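Local coordinates for uncharacterized protein (Bacteroides ovatus, PDB 4FS7) that is of unknown function but, as an extracellular protein built of BspA-type leucine-rich repeats, probably serves in binding other proteins, at residues Tyr2-Asp7 with Tyr11-Glu16; Ile348-Ser353 with Tyr382-Thr387; Lys233-Pro238 with Ser247-Cys252. One frame throughout, in Å; residues are numbered along the deposited sequence.

Contact 1 of 3, residues Tyr2-Asp7 with Tyr11-Glu16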
ATOM      1  N   TYR A   2     -21.990 -18.130  28.779  1.00 26.63           N
ATOM      2  CA  TYR A   2     -23.300 -17.409  28.514  1.00 24.99           C
ATOM      3  C   TYR A   2     -24.262 -17.450  29.705  1.00 23.73           C
ATOM      4  O   TYR A   2     -24.079 -18.240  30.631  1.00 26.32           O
ATOM      5  CB  TYR A   2     -24.015 -17.989  27.298  1.00 23.99           C
ATOM      6  CG  TYR A   2     -24.287 -19.472  27.373  1.00 23.51           C
ATOM      7  CD1 TYR A   2     -25.427 -19.957  27.997  1.00 26.49           C
ATOM      8  CD2 TYR A   2     -23.405 -20.399  26.827  1.00 25.09           C
ATOM      9  CE1 TYR A   2     -25.681 -21.319  28.075  1.00 26.38           C
ATOM     10  CE2 TYR A   2     -23.662 -21.779  26.900  1.00 28.26           C
ATOM     11  CZ  TYR A   2     -24.809 -22.221  27.522  1.00 30.09           C
ATOM     12  OH  TYR A   2     -25.071 -23.579  27.612  1.00 33.01           O
ATOM     13  N   ASP A   3     -25.286 -16.594  29.687  1.00 23.46           N
ATOM     14  CA  ASP A   3     -26.305 -16.550  30.757  1.00 21.66           C
ATOM     15  C   ASP A   3     -27.508 -17.455  30.475  1.00 22.04           C
ATOM     16  O   ASP A   3     -28.011 -18.139  31.393  1.00 26.30           O
ATOM     17  CB  ASP A   3     -26.743 -15.118  31.100  1.00 21.80           C
ATOM     18  CG  ASP A   3     -25.612 -14.261  31.668  1.00 24.69           C
ATOM     19  OD1 ASP A   3     -24.837 -14.752  32.534  1.00 32.64           O
ATOM     20  OD2 ASP A   3     -25.508 -13.075  31.329  1.00 26.10           O
ATOM     21  N   PHE A   4     -28.001 -17.470  29.244  1.00 20.63           N
ATOM     22  CA  PHE A   4     -29.056 -18.411  28.844  1.00 19.69           C
ATOM     23  C   PHE A   4     -29.065 -18.627  27.341  1.00 18.22           C
ATOM     24  O   PHE A   4     -28.346 -17.927  26.620  1.00 19.85           O
ATOM     25  CB  PHE A   4     -30.430 -17.939  29.365  1.00 19.24           C
ATOM     26  CG  PHE A   4     -30.900 -16.633  28.768  1.00 16.86           C
ATOM     27  CD1 PHE A   4     -30.527 -15.441  29.301  1.00 17.21           C
ATOM     28  CD2 PHE A   4     -31.753 -16.642  27.685  1.00 18.58           C
ATOM     29  CE1 PHE A   4     -30.972 -14.246  28.739  1.00 17.11           C
ATOM     30  CE2 PHE A   4     -32.195 -15.454  27.123  1.00 16.06           C
ATOM     31  CZ  PHE A   4     -31.810 -14.266  27.658  1.00 15.45           C
ATOM     32  N   VAL A   5     -29.858 -19.606  26.896  1.00 17.79           N
ATOM     33  CA  VAL A   5     -29.975 -20.048  25.504  1.00 19.33           C
ATOM     34  C   VAL A   5     -31.439 -20.019  25.100  1.00 20.61           C
ATOM     35  O   VAL A   5     -32.303 -20.435  25.884  1.00 23.68           O
ATOM     36  CB  VAL A   5     -29.461 -21.497  25.319  1.00 22.57           C
ATOM     37  CG1 VAL A   5     -29.467 -21.915  23.850  1.00 25.06           C
ATOM     38  CG2 VAL A   5     -28.079 -21.683  25.985  1.00 26.75           C
ATOM     39  N   ILE A   6     -31.726 -19.499  23.909  1.00 18.83           N
ATOM     40  CA  ILE A   6     -33.054 -19.602  23.288  1.00 18.09           C
ATOM     41  C   ILE A   6     -32.854 -20.140  21.875  1.00 19.85           C
ATOM     42  O   ILE A   6     -32.084 -19.545  21.114  1.00 19.29           O
ATOM     43  CB  ILE A   6     -33.806 -18.264  23.232  1.00 18.90           C
ATOM     44  CG1 ILE A   6     -33.966 -17.684  24.634  1.00 21.20           C
ATOM     45  CG2 ILE A   6     -35.146 -18.400  22.494  1.00 22.92           C
ATOM     46  CD1 ILE A   6     -34.878 -18.450  25.566  1.00 23.64           C
ATOM     47  N   ASP A   7     -33.512 -21.250  21.536  1.00 20.86           N
ATOM     48  CA  ASP A   7     -33.309 -21.927  20.265  1.00 23.55           C
ATOM     49  C   ASP A   7     -31.795 -22.146  20.062  1.00 24.09           C
ATOM     50  O   ASP A   7     -31.132 -22.754  20.934  1.00 24.83           O
ATOM     51  CB  ASP A   7     -34.017 -21.174  19.127  1.00 25.10           C
ATOM     52  CG  ASP A   7     -35.532 -21.072  19.353  1.00 27.40           C
ATOM     53  OD1 ASP A   7     -36.133 -22.095  19.750  1.00 35.39           O
ATOM     54  OD2 ASP A   7     -36.135 -19.987  19.176  1.00 27.04           O
ATOM     55  N   TYR A  11     -27.121 -15.929  24.972  1.00 14.93           N
ATOM     56  CA  TYR A  11     -27.308 -14.558  25.374  1.00 14.63           C
ATOM     57  C   TYR A  11     -26.617 -14.287  26.680  1.00 15.40           C
ATOM     58  O   TYR A  11     -26.579 -15.163  27.578  1.00 18.03           O
ATOM     59  CB  TYR A  11     -28.806 -14.212  25.508  1.00 14.37           C
ATOM     60  CG  TYR A  11     -29.576 -14.384  24.214  1.00 13.16           C
ATOM     61  CD1 TYR A  11     -29.645 -13.315  23.314  1.00 13.76           C
ATOM     62  CD2 TYR A  11     -30.159 -15.585  23.842  1.00 14.61           C
ATOM     63  CE1 TYR A  11     -30.296 -13.437  22.123  1.00 12.97           C
ATOM     64  CE2 TYR A  11     -30.851 -15.701  22.663  1.00 14.29           C
ATOM     65  CZ  TYR A  11     -30.869 -14.627  21.762  1.00 13.79           C
ATOM     66  OH  TYR A  11     -31.538 -14.796  20.557  1.00 14.78           O
ATOM     67  N   ASN A  12     -26.132 -13.066  26.809  1.00 16.05           N
ATOM     68  CA  ASN A  12     -25.646 -12.523  28.057  1.00 16.74           C
ATOM     69  C   ASN A  12     -26.442 -11.271  28.439  1.00 17.13           C
ATOM     70  O   ASN A  12     -26.738 -10.438  27.588  1.00 17.33           O
ATOM     71  CB  ASN A  12     -24.162 -12.138  28.000  1.00 17.47           C
ATOM     72  CG  ASN A  12     -23.240 -13.309  27.800  1.00 21.65           C
ATOM     73  OD1 ASN A  12     -23.645 -14.451  27.777  1.00 26.82           O
ATOM     74  ND2 ASN A  12     -21.974 -12.999  27.530  1.00 30.96           N
ATOM     75  N   PHE A  13     -26.773 -11.133  29.713  1.00 19.74           N
ATOM     76  CA  PHE A  13     -27.362  -9.885  30.192  1.00 20.59           C
ATOM     77  C   PHE A  13     -26.377  -8.730  30.042  1.00 22.90           C
ATOM     78  O   PHE A  13     -25.151  -8.901  30.246  1.00 25.52           O
ATOM     79  CB  PHE A  13     -27.827 -10.001  31.650  1.00 22.38           C
ATOM     80  CG  PHE A  13     -28.835 -11.081  31.855  1.00 21.09           C
ATOM     81  CD1 PHE A  13     -30.100 -10.959  31.316  1.00 20.46           C
ATOM     82  CD2 PHE A  13     -28.513 -12.233  32.536  1.00 23.24           C
ATOM     83  CE1 PHE A  13     -31.042 -11.955  31.453  1.00 21.84           C
ATOM     84  CE2 PHE A  13     -29.441 -13.249  32.685  1.00 22.69           C
ATOM     85  CZ  PHE A  13     -30.723 -13.112  32.130  1.00 22.05           C
ATOM     86  N   THR A  14     -26.906  -7.578  29.646  1.00 23.28           N
ATOM     87  CA  THR A  14     -26.143  -6.333  29.511  1.00 24.06           C
ATOM     88  C   THR A  14     -26.661  -5.282  30.493  1.00 28.82           C
ATOM     89  O   THR A  14     -27.748  -5.440  31.072  1.00 30.83           O
ATOM     90  CB  THR A  14     -26.054  -5.826  28.014  1.00 25.96           C
ATOM     91  OG1 THR A  14     -27.322  -5.905  27.327  1.00 25.02           O
ATOM     92  CG2 THR A  14     -25.044  -6.682  27.243  1.00 26.36           C
ATOM     93  N   LYS A  15     -25.868  -4.236  30.723  1.00 30.63           N
ATOM     94  CA  LYS A  15     -26.125  -3.319  31.841  1.00 34.63           C
ATOM     95  C   LYS A  15     -27.462  -2.580  31.714  1.00 34.53           C
ATOM     96  O   LYS A  15     -28.127  -2.326  32.726  1.00 39.44           O
ATOM     97  CB  LYS A  15     -24.976  -2.307  31.992  1.00 35.87           C
ATOM     98  CG  LYS A  15     -25.135  -1.338  33.181  1.00 39.83           C
ATOM     99  N   GLU A  16     -27.843  -2.203  30.495  1.00 33.79           N
ATOM    100  CA  GLU A  16     -29.098  -1.499  30.280  1.00 32.54           C
ATOM    101  C   GLU A  16     -30.286  -2.373  30.695  1.00 31.46           C
ATOM    102  O   GLU A  16     -30.370  -3.567  30.330  1.00 30.70           O
ATOM    103  CB  GLU A  16     -29.234  -1.047  28.820  1.00 34.25           C
ATOM    104  CG  GLU A  16     -30.436  -0.134  28.551  1.00 35.03           C
ATOM    105  CD  GLU A  16     -30.559   0.256  27.087  1.00 42.98           C
ATOM    106  OE1 GLU A  16     -29.567   0.084  26.355  1.00 46.94           O
ATOM    107  OE2 GLU A  16     -31.641   0.723  26.663  1.00 49.41           O
TER
HETATM  108  O   HOH W   1     -23.756 -10.994  31.508  1.00 35.20           O
HETATM  109  O   HOH W   2     -32.819 -17.080  19.993  1.00 18.75           O
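Phe4 holds CG between its backbone N and carbonyl carbon (chi1 65°) and Tyr11 sets CG beside its N (chi1 -60°); these torsions place the two rings on the hairpin face that the antiparallel hydrogen-bonded Phe4-Tyr11 pair already gives them in common. Tyr11 CB makes a CH-pi contact over the Phe4 ring, 3.9 Å from its centroid, while the two rings, nearly parallel, are slid apart and barely overlap. Phe13 reaches the same ring from another direction, its CE1 3.6 Å from Phe4 CE1 with the planes at 40°. Tyr52 stacks on Phe4 from outside the hairpin. With an alanine in place of Phe4, Tyr11 CB and the Phe13 ring would probably lose the aromatic surface they share.

On the backbone, Asp3 and Phe4 both face Tyr11 in a classic beta bulge: Tyr11 O accepts from Asp3 N (2.9 Å) and from Phe4 N (3.2 Å). Tyr11 N returns a bond to Phe4 O at 2.9 Å. From within the bulge, Asp3 OD2 takes the Phe13 N-H through its anti lone pair at 2.8 Å, and a water links that oxygen to Phe13 O. The carboxylate thus appears to stand in for a main-chain acceptor, continuing the polar pairing beyond the regular strand pair.

Contact 2 of 3, residues Ile348-Ser353 with Tyr382-Thr387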
ATOM      1  N   ILE A 348      29.729   7.729 -20.404  1.00 13.50           N
ATOM      2  CA  ILE A 348      29.471   8.507 -19.212  1.00 13.18           C
ATOM      3  C   ILE A 348      30.537   9.574 -19.124  1.00 13.32           C
ATOM      4  O   ILE A 348      31.716   9.301 -19.340  1.00 14.62           O
ATOM      5  CB  ILE A 348      29.360   7.621 -17.947  1.00 13.59           C
ATOM      6  CG1 ILE A 348      28.968   8.490 -16.747  1.00 12.49           C
ATOM      7  CG2 ILE A 348      30.664   6.815 -17.710  1.00 16.13           C
ATOM      8  CD1 ILE A 348      28.577   7.649 -15.503  1.00 13.54           C
ATOM      9  N   ASN A 349      30.095  10.778 -18.810  1.00 13.47           N
ATOM     10  CA  ASN A 349      30.968  11.908 -18.575  1.00 13.25           C
ATOM     11  C   ASN A 349      31.166  12.200 -17.104  1.00 14.29           C
ATOM     12  O   ASN A 349      30.302  11.863 -16.278  1.00 15.65           O
ATOM     13  CB  ASN A 349      30.391  13.168 -19.228  1.00 14.06           C
ATOM     14  CG  ASN A 349      29.043  13.536 -18.658  1.00 13.92           C
ATOM     15  OD1 ASN A 349      28.121  12.726 -18.632  1.00 16.59           O
ATOM     16  ND2 ASN A 349      28.928  14.741 -18.159  1.00 16.15           N
ATOM     17  N   PHE A 350      32.276  12.855 -16.791  1.00 12.58           N
ATOM     18  CA  PHE A 350      32.643  13.193 -15.439  1.00 14.12           C
ATOM     19  C   PHE A 350      32.843  14.688 -15.332  1.00 16.49           C
ATOM     20  O   PHE A 350      33.932  15.214 -15.620  1.00 17.29           O
ATOM     21  CB  PHE A 350      33.879  12.406 -15.061  1.00 13.92           C
ATOM     22  CG  PHE A 350      33.596  10.951 -15.012  1.00 13.53           C
ATOM     23  CD1 PHE A 350      33.006  10.381 -13.891  1.00 15.36           C
ATOM     24  CD2 PHE A 350      33.809  10.133 -16.091  1.00 14.66           C
ATOM     25  CE1 PHE A 350      32.702   9.037 -13.887  1.00 16.36           C
ATOM     26  CE2 PHE A 350      33.500   8.757 -16.078  1.00 15.28           C
ATOM     27  CZ  PHE A 350      32.932   8.219 -14.944  1.00 13.85           C
ATOM     28  N   PRO A 351      31.806  15.398 -14.909  1.00 14.26           N
ATOM     29  CA  PRO A 351      31.942  16.837 -14.872  1.00 15.60           C
ATOM     30  C   PRO A 351      32.990  17.326 -13.872  1.00 16.44           C
ATOM     31  O   PRO A 351      33.248  16.662 -12.903  1.00 15.95           O
ATOM     32  CB  PRO A 351      30.541  17.295 -14.479  0.50 16.92           C
ATOM     33  CG  PRO A 351      29.648  16.222 -14.985  0.50 16.50           C
ATOM     34  CD  PRO A 351      30.409  14.965 -14.798  0.50 14.60           C
ATOM     35  N   LEU A 352      33.591  18.487 -14.132  1.00 20.40           N
ATOM     36  CA  LEU A 352      34.657  18.996 -13.279  1.00 21.26           C
ATOM     37  C   LEU A 352      34.181  19.418 -11.889  1.00 18.59           C
ATOM     38  O   LEU A 352      35.000  19.605 -11.016  1.00 20.23           O
ATOM     39  CB  LEU A 352      35.393  20.150 -13.980  1.00 26.14           C
ATOM     40  N   SER A 353      32.864  19.510 -11.663  1.00 14.73           N
ATOM     41  CA  SER A 353      32.300  19.680 -10.312  1.00 14.17           C
ATOM     42  C   SER A 353      32.461  18.438  -9.428  1.00 11.78           C
ATOM     43  O   SER A 353      32.297  18.514  -8.218  1.00 11.91           O
ATOM     44  CB  SER A 353      30.795  19.972 -10.403  1.00 14.54           C
ATOM     45  OG  SER A 353      30.141  19.082 -11.286  1.00 15.74           O
ATOM     46  N   TYR A 382      40.833   2.891  -9.482  1.00 10.73           N
ATOM     47  CA  TYR A 382      40.655   1.535  -8.970  1.00 11.13           C
ATOM     48  C   TYR A 382      39.188   1.118  -8.824  1.00 11.56           C
ATOM     49  O   TYR A 382      38.903  -0.074  -8.650  1.00 12.91           O
ATOM     50  CB  TYR A 382      41.371   1.384  -7.627  1.00 12.85           C
ATOM     51  CG  TYR A 382      42.800   1.856  -7.641  1.00 12.59           C
ATOM     52  CD1 TYR A 382      43.739   1.200  -8.397  1.00 13.99           C
ATOM     53  CD2 TYR A 382      43.188   2.985  -6.926  1.00 14.03           C
ATOM     54  CE1 TYR A 382      45.064   1.624  -8.427  1.00 13.80           C
ATOM     55  CE2 TYR A 382      44.505   3.428  -6.924  1.00 14.08           C
ATOM     56  CZ  TYR A 382      45.424   2.768  -7.708  1.00 13.87           C
ATOM     57  OH  TYR A 382      46.727   3.223  -7.733  1.00 17.07           O
ATOM     58  N   ASP A 383      38.291   2.095  -8.969  1.00 10.48           N
ATOM     59  CA  ASP A 383      36.858   1.863  -8.851  1.00  9.73           C
ATOM     60  C   ASP A 383      36.180   1.552 -10.179  1.00  9.92           C
ATOM     61  O   ASP A 383      34.962   1.427 -10.253  1.00 11.07           O
ATOM     62  CB  ASP A 383      36.251   3.035  -8.114  1.00 11.39           C
ATOM     63  CG  ASP A 383      36.836   3.133  -6.699  1.00 11.40           C
ATOM     64  OD1 ASP A 383      36.736   2.122  -5.954  1.00 12.40           O
ATOM     65  OD2 ASP A 383      37.494   4.133  -6.385  1.00 11.80           O
ATOM     66  N   PHE A 384      37.002   1.412 -11.208  1.00 10.28           N
ATOM     67  CA  PHE A 384      36.613   0.946 -12.531  1.00  9.80           C
ATOM     68  C   PHE A 384      37.190  -0.431 -12.816  1.00 10.38           C
ATOM     69  O   PHE A 384      38.181  -0.841 -12.182  1.00 12.54           O
ATOM     70  CB  PHE A 384      37.138   1.895 -13.611  1.00 11.15           C
ATOM     71  CG  PHE A 384      36.577   3.298 -13.535  1.00 10.44           C
ATOM     72  CD1 PHE A 384      37.033   4.176 -12.604  1.00 10.73           C
ATOM     73  CD2 PHE A 384      35.611   3.749 -14.420  1.00 11.44           C
ATOM     74  CE1 PHE A 384      36.551   5.500 -12.511  1.00 11.19           C
ATOM     75  CE2 PHE A 384      35.135   5.054 -14.325  1.00 10.83           C
ATOM     76  CZ  PHE A 384      35.612   5.920 -13.388  1.00 11.92           C
ATOM     77  N   GLU A 385      36.642  -1.125 -13.799  1.00 11.12           N
ATOM     78  CA  GLU A 385      37.286  -2.332 -14.296  1.00 12.57           C
ATOM     79  C   GLU A 385      38.684  -2.031 -14.798  1.00 13.48           C
ATOM     80  O   GLU A 385      38.953  -0.951 -15.281  1.00 14.04           O
ATOM     81  CB  GLU A 385      36.456  -2.932 -15.426  1.00 13.59           C
ATOM     82  CG  GLU A 385      35.150  -3.536 -14.903  1.00 14.59           C
ATOM     83  CD  GLU A 385      35.402  -4.776 -14.072  1.00 17.55           C
ATOM     84  OE1 GLU A 385      36.056  -5.690 -14.637  1.00 22.53           O
ATOM     85  OE2 GLU A 385      34.961  -4.875 -12.888  1.00 17.61           O
ATOM     86  N   ASP A 386      39.574  -3.014 -14.653  1.00 15.95           N
ATOM     87  CA  ASP A 386      40.977  -2.823 -15.039  1.00 18.99           C
ATOM     88  C   ASP A 386      41.164  -2.710 -16.556  1.00 19.30           C
ATOM     89  O   ASP A 386      42.245  -2.368 -17.016  1.00 22.35           O
ATOM     90  CB  ASP A 386      41.916  -3.844 -14.391  1.00 23.65           C
ATOM     91  CG  ASP A 386      41.624  -5.266 -14.777  1.00 27.19           C
ATOM     92  OD1 ASP A 386      40.885  -5.504 -15.756  1.00 30.69           O
ATOM     93  OD2 ASP A 386      42.188  -6.180 -14.095  1.00 36.31           O
ATOM     94  N   THR A 387      40.118  -2.990 -17.324  1.00 17.16           N
ATOM     95  CA  THR A 387      40.112  -2.816 -18.773  1.00 19.40           C
ATOM     96  C   THR A 387      39.813  -1.373 -19.221  1.00 18.83           C
ATOM     97  O   THR A 387      40.063  -1.026 -20.372  1.00 20.67           O
ATOM     98  CB  THR A 387      39.113  -3.790 -19.412  1.00 19.78           C
ATOM     99  OG1 THR A 387      37.890  -3.716 -18.679  1.00 19.76           O
ATOM    100  CG2 THR A 387      39.664  -5.248 -19.377  1.00 23.29           C
TER
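The two backbones run through irregular chain, extended at Phe350 and at Phe384, with a short 3-10 segment at 382-383 leading into the latter, and no hydrogen bond joins them. What connects them is one pair of rings. Phe350 and Phe384 both point their CB toward the other segment and approach from opposite directions, each with CG beside its own backbone N (chi1 -66° and -63°), which sends both rings into the space between the chains. Phe350 CZ lies at the edge of the Phe384 ring, near its plane, and is 3.9 Å from both Phe384 CZ and Phe384 CE2, so it meets the side of the ring that these two carbons form. Seen from the other ring, the approach is oblique, with the planes at 69° and the centroids 5.9 Å apart. Because a single pair of side chains touches, and through so few atoms, the contact buries just 67 Å² in all; it is wholly apolar, yet both rings are buried. Other side chains complete their surroundings: Phe362 stacks on Phe384 and Phe390 meets it edge-to-face, while Phe350 rests on Val371 and Leu373 of strand 370-374. Together these rings and aliphatic side chains form part of an apolar interior, consistent with the core of a BspA-type leucine-rich repeat solenoid near its C-terminal end.

Contact 3 of 3, residues Lys233-Pro238 with Ser247-Cys252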
ATOM      1  N   LYS A 233       1.746   2.170 -15.018  1.00 12.47           N
ATOM      2  CA  LYS A 233       2.571   2.120 -16.246  1.00 12.24           C
ATOM      3  C   LYS A 233       3.459   3.333 -16.438  1.00 11.41           C
ATOM      4  O   LYS A 233       4.621   3.193 -16.804  1.00 12.19           O
ATOM      5  CB  LYS A 233       1.657   1.977 -17.472  1.00 14.20           C
ATOM      6  CG  LYS A 233       2.413   1.842 -18.814  1.00 18.78           C
ATOM      7  CD  LYS A 233       1.416   1.914 -20.015  1.00 26.20           C
ATOM      8  CE  LYS A 233       1.943   1.227 -21.275  1.00 29.69           C
ATOM      9  NZ  LYS A 233       1.985  -0.282 -21.129  1.00 26.67           N
ATOM     10  N   ASN A 234       2.928   4.542 -16.217  1.00 12.14           N
ATOM     11  CA  ASN A 234       3.670   5.784 -16.404  1.00 13.00           C
ATOM     12  C   ASN A 234       3.344   6.694 -15.247  1.00 13.92           C
ATOM     13  O   ASN A 234       2.186   7.062 -15.050  1.00 18.94           O
ATOM     14  CB  ASN A 234       3.315   6.471 -17.736  1.00 14.40           C
ATOM     15  CG  ASN A 234       3.647   5.618 -18.927  1.00 15.49           C
ATOM     16  OD1 ASN A 234       4.831   5.426 -19.285  1.00 17.77           O
ATOM     17  ND2 ASN A 234       2.647   5.075 -19.531  1.00 18.20           N
ATOM     18  N   ILE A 235       4.332   7.016 -14.430  1.00 13.39           N
ATOM     19  CA  ILE A 235       4.134   7.837 -13.274  1.00 13.01           C
ATOM     20  C   ILE A 235       4.751   9.208 -13.504  1.00 12.70           C
ATOM     21  O   ILE A 235       5.914   9.350 -13.912  1.00 13.95           O
ATOM     22  CB  ILE A 235       4.773   7.151 -12.013  1.00 14.40           C
ATOM     23  CG1 ILE A 235       3.898   6.004 -11.561  1.00 15.44           C
ATOM     24  CG2 ILE A 235       4.976   8.154 -10.858  1.00 17.26           C
ATOM     25  CD1 ILE A 235       2.532   6.431 -10.931  1.00 18.56           C
ATOM     26  N   ILE A 236       3.990  10.227 -13.196  1.00 12.79           N
ATOM     27  CA  ILE A 236       4.469  11.588 -13.051  1.00 13.65           C
ATOM     28  C   ILE A 236       4.176  12.012 -11.643  1.00 13.85           C
ATOM     29  O   ILE A 236       3.003  12.005 -11.204  1.00 17.36           O
ATOM     30  CB  ILE A 236       3.810  12.553 -14.069  1.00 15.52           C
ATOM     31  CG1 ILE A 236       4.137  12.131 -15.504  1.00 16.89           C
ATOM     32  CG2 ILE A 236       4.229  13.975 -13.780  1.00 19.69           C
ATOM     33  CD1 ILE A 236       3.510  13.014 -16.543  1.00 21.55           C
ATOM     34  N   ILE A 237       5.211  12.365 -10.904  1.00 12.33           N
ATOM     35  CA  ILE A 237       5.042  12.946  -9.594  1.00 11.91           C
ATOM     36  C   ILE A 237       4.944  14.445  -9.748  1.00 11.77           C
ATOM     37  O   ILE A 237       5.910  15.085 -10.137  1.00 13.41           O
ATOM     38  CB  ILE A 237       6.207  12.546  -8.622  1.00 13.35           C
ATOM     39  CG1 ILE A 237       6.267  11.008  -8.408  1.00 14.24           C
ATOM     40  CG2 ILE A 237       6.073  13.264  -7.268  1.00 14.00           C
ATOM     41  CD1 ILE A 237       5.034  10.365  -7.760  1.00 16.21           C
ATOM     42  N   PRO A 238       3.766  15.020  -9.501  1.00 13.12           N
ATOM     43  CA  PRO A 238       3.602  16.458  -9.724  1.00 15.05           C
ATOM     44  C   PRO A 238       4.268  17.264  -8.628  1.00 13.57           C
ATOM     45  O   PRO A 238       4.659  16.763  -7.553  1.00 13.93           O
ATOM     46  CB  PRO A 238       2.076  16.635  -9.716  1.00 16.32           C
ATOM     47  CG  PRO A 238       1.618  15.612  -8.722  1.00 17.36           C
ATOM     48  CD  PRO A 238       2.507  14.408  -9.048  1.00 15.84           C
ATOM     49  N   SER A 247      10.928   3.130  -0.947  1.00  8.58           N
ATOM     50  CA  SER A 247      10.441   1.932  -1.600  1.00  8.63           C
ATOM     51  C   SER A 247       8.995   2.088  -2.116  1.00  7.92           C
ATOM     52  O   SER A 247       8.281   1.109  -2.240  1.00  8.32           O
ATOM     53  CB  SER A 247      10.536   0.711  -0.670  1.00  9.63           C
ATOM     54  OG  SER A 247      11.864   0.587  -0.147  1.00 12.03           O
ATOM     55  N   VAL A 248       8.600   3.304  -2.495  1.00  8.00           N
ATOM     56  CA  VAL A 248       7.222   3.572  -2.782  1.00  8.23           C
ATOM     57  C   VAL A 248       6.710   2.742  -3.944  1.00  8.52           C
ATOM     58  O   VAL A 248       5.557   2.348  -3.926  1.00  9.00           O
ATOM     59  CB  VAL A 248       6.944   5.075  -2.995  1.00  9.01           C
ATOM     60  CG1 VAL A 248       5.495   5.335  -3.409  1.00 10.59           C
ATOM     61  CG2 VAL A 248       7.295   5.896  -1.761  1.00 10.46           C
ATOM     62  N   PHE A 249       7.560   2.533  -4.961  1.00  8.16           N
ATOM     63  CA  PHE A 249       7.203   1.797  -6.112  1.00  7.88           C
ATOM     64  C   PHE A 249       7.976   0.472  -6.216  1.00  9.43           C
ATOM     65  O   PHE A 249       8.177  -0.101  -7.299  1.00 10.22           O
ATOM     66  CB  PHE A 249       7.430   2.624  -7.390  1.00  8.87           C
ATOM     67  CG  PHE A 249       6.570   3.843  -7.439  1.00  9.70           C
ATOM     68  CD1 PHE A 249       5.257   3.781  -7.928  1.00 10.60           C
ATOM     69  CD2 PHE A 249       7.024   5.051  -6.942  1.00 10.72           C
ATOM     70  CE1 PHE A 249       4.443   4.898  -7.941  1.00 12.59           C
ATOM     71  CE2 PHE A 249       6.236   6.154  -6.962  1.00 13.73           C
ATOM     72  CZ  PHE A 249       4.927   6.090  -7.443  1.00 13.61           C
ATOM     73  N   TYR A 250       8.361  -0.071  -5.077  1.00  8.46           N
ATOM     74  CA  TYR A 250       9.191  -1.271  -5.071  1.00  8.75           C
ATOM     75  C   TYR A 250       8.607  -2.381  -5.902  1.00  8.30           C
ATOM     76  O   TYR A 250       7.465  -2.784  -5.713  1.00  9.35           O
ATOM     77  CB  TYR A 250       9.355  -1.770  -3.620  1.00  9.03           C
ATOM     78  CG  TYR A 250      10.296  -2.924  -3.505  1.00 10.04           C
ATOM     79  CD1 TYR A 250       9.867  -4.212  -3.774  1.00 11.41           C
ATOM     80  CD2 TYR A 250      11.624  -2.742  -3.202  1.00 12.04           C
ATOM     81  CE1 TYR A 250      10.745  -5.290  -3.777  1.00 14.48           C
ATOM     82  CE2 TYR A 250      12.500  -3.827  -3.162  1.00 14.84           C
ATOM     83  CZ  TYR A 250      12.061  -5.076  -3.468  1.00 15.12           C
ATOM     84  OH  TYR A 250      13.011  -6.101  -3.461  1.00 21.30           O
ATOM     85  N   GLY A 251       9.396  -2.928  -6.833  1.00  7.93           N
ATOM     86  CA  GLY A 251       9.026  -4.108  -7.533  1.00  8.68           C
ATOM     87  C   GLY A 251       7.904  -4.003  -8.541  1.00 10.58           C
ATOM     88  O   GLY A 251       7.357  -5.021  -8.950  1.00 13.48           O
ATOM     89  N   CYS A 252       7.500  -2.780  -8.904  1.00  9.28           N
ATOM     90  CA  CYS A 252       6.441  -2.608  -9.910  1.00 10.35           C
ATOM     91  C   CYS A 252       6.958  -3.132 -11.237  1.00 11.17           C
ATOM     92  O   CYS A 252       7.924  -2.635 -11.732  1.00 18.47           O
ATOM     93  CB  CYS A 252       6.022  -1.160 -10.053  1.00 11.23           C
ATOM     94  SG  CYS A 252       5.093  -0.537  -8.644  1.00 11.67           S
TER
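Only one ring is present among the touching side chains, that of Phe249, and its partners across the contact are aliphatic: Ile237 CD1 lies at the edge, near the ring plane, 4.3 Å from Phe249 CZ, and Ile235 comes in obliquely. Within its own segment, the preceding residue covers one face, Val248 CG1 standing 3.7 Å above the Phe249 ring plane and offset toward the rim. Ile235 CG1 is 3.8 Å from Phe249 CE1 and its CD1 3.9 Å from the same atom, whereas the CG2 branch turns to Phe249 CZ at 4.0 Å, so the isoleucine straddles two neighbouring ring carbons. This follows from its chi1 of -75°, which sets CG1 beside the backbone N and CG2 beside the carbonyl carbon. Ile235 and Phe249 approach from opposite directions. No hydrogen bond crosses between the segments; the nearest CA atoms, those of Ile235 and Phe249, are still 9.9 Å apart, and side chains alone fill the distance.

Phe249 is presented by two successive turns, a type I turn from Ser247 to Tyr250 and a type II turn from Phe249 to Cys252, closed by Tyr250 N to Ser247 O and Cys252 N to Phe249 O. Gly251 takes a positive phi in the second turn. On the strand side, Ile235 and Ile237 both point toward Phe249, while their backbones pair with strand 257-260. Phe249 also meets the ring of Phe272 with the planes at about 15°. The arrangement, a strand of a parallel sheet packing on a turn, is consistent with the interior of one coil of a BspA-type leucine-rich repeat solenoid.

The three contacts are strung along the chain in series and touch nowhere; contact 1 and contact 2, with centres about 79 Å apart, lie on opposite sides of its centre, and contact 3, about 12 Å from that centre, lies closest to it. No two of them share a strand or segment, and contacts 2 and 3 fall in different BspA-type repeat regions. Both are buried and apolar, inside the repeat solenoid; contact 2 is ring to ring, contact 3 isoleucine to ring. Contact 1 differs: it joins adjacent strands of an N-terminal hairpin, is partly buried, and combines an aromatic cluster with backbone, carboxylate and water-mediated hydrogen bonds. Its buried area, 415 Å², exceeds that of either other contact.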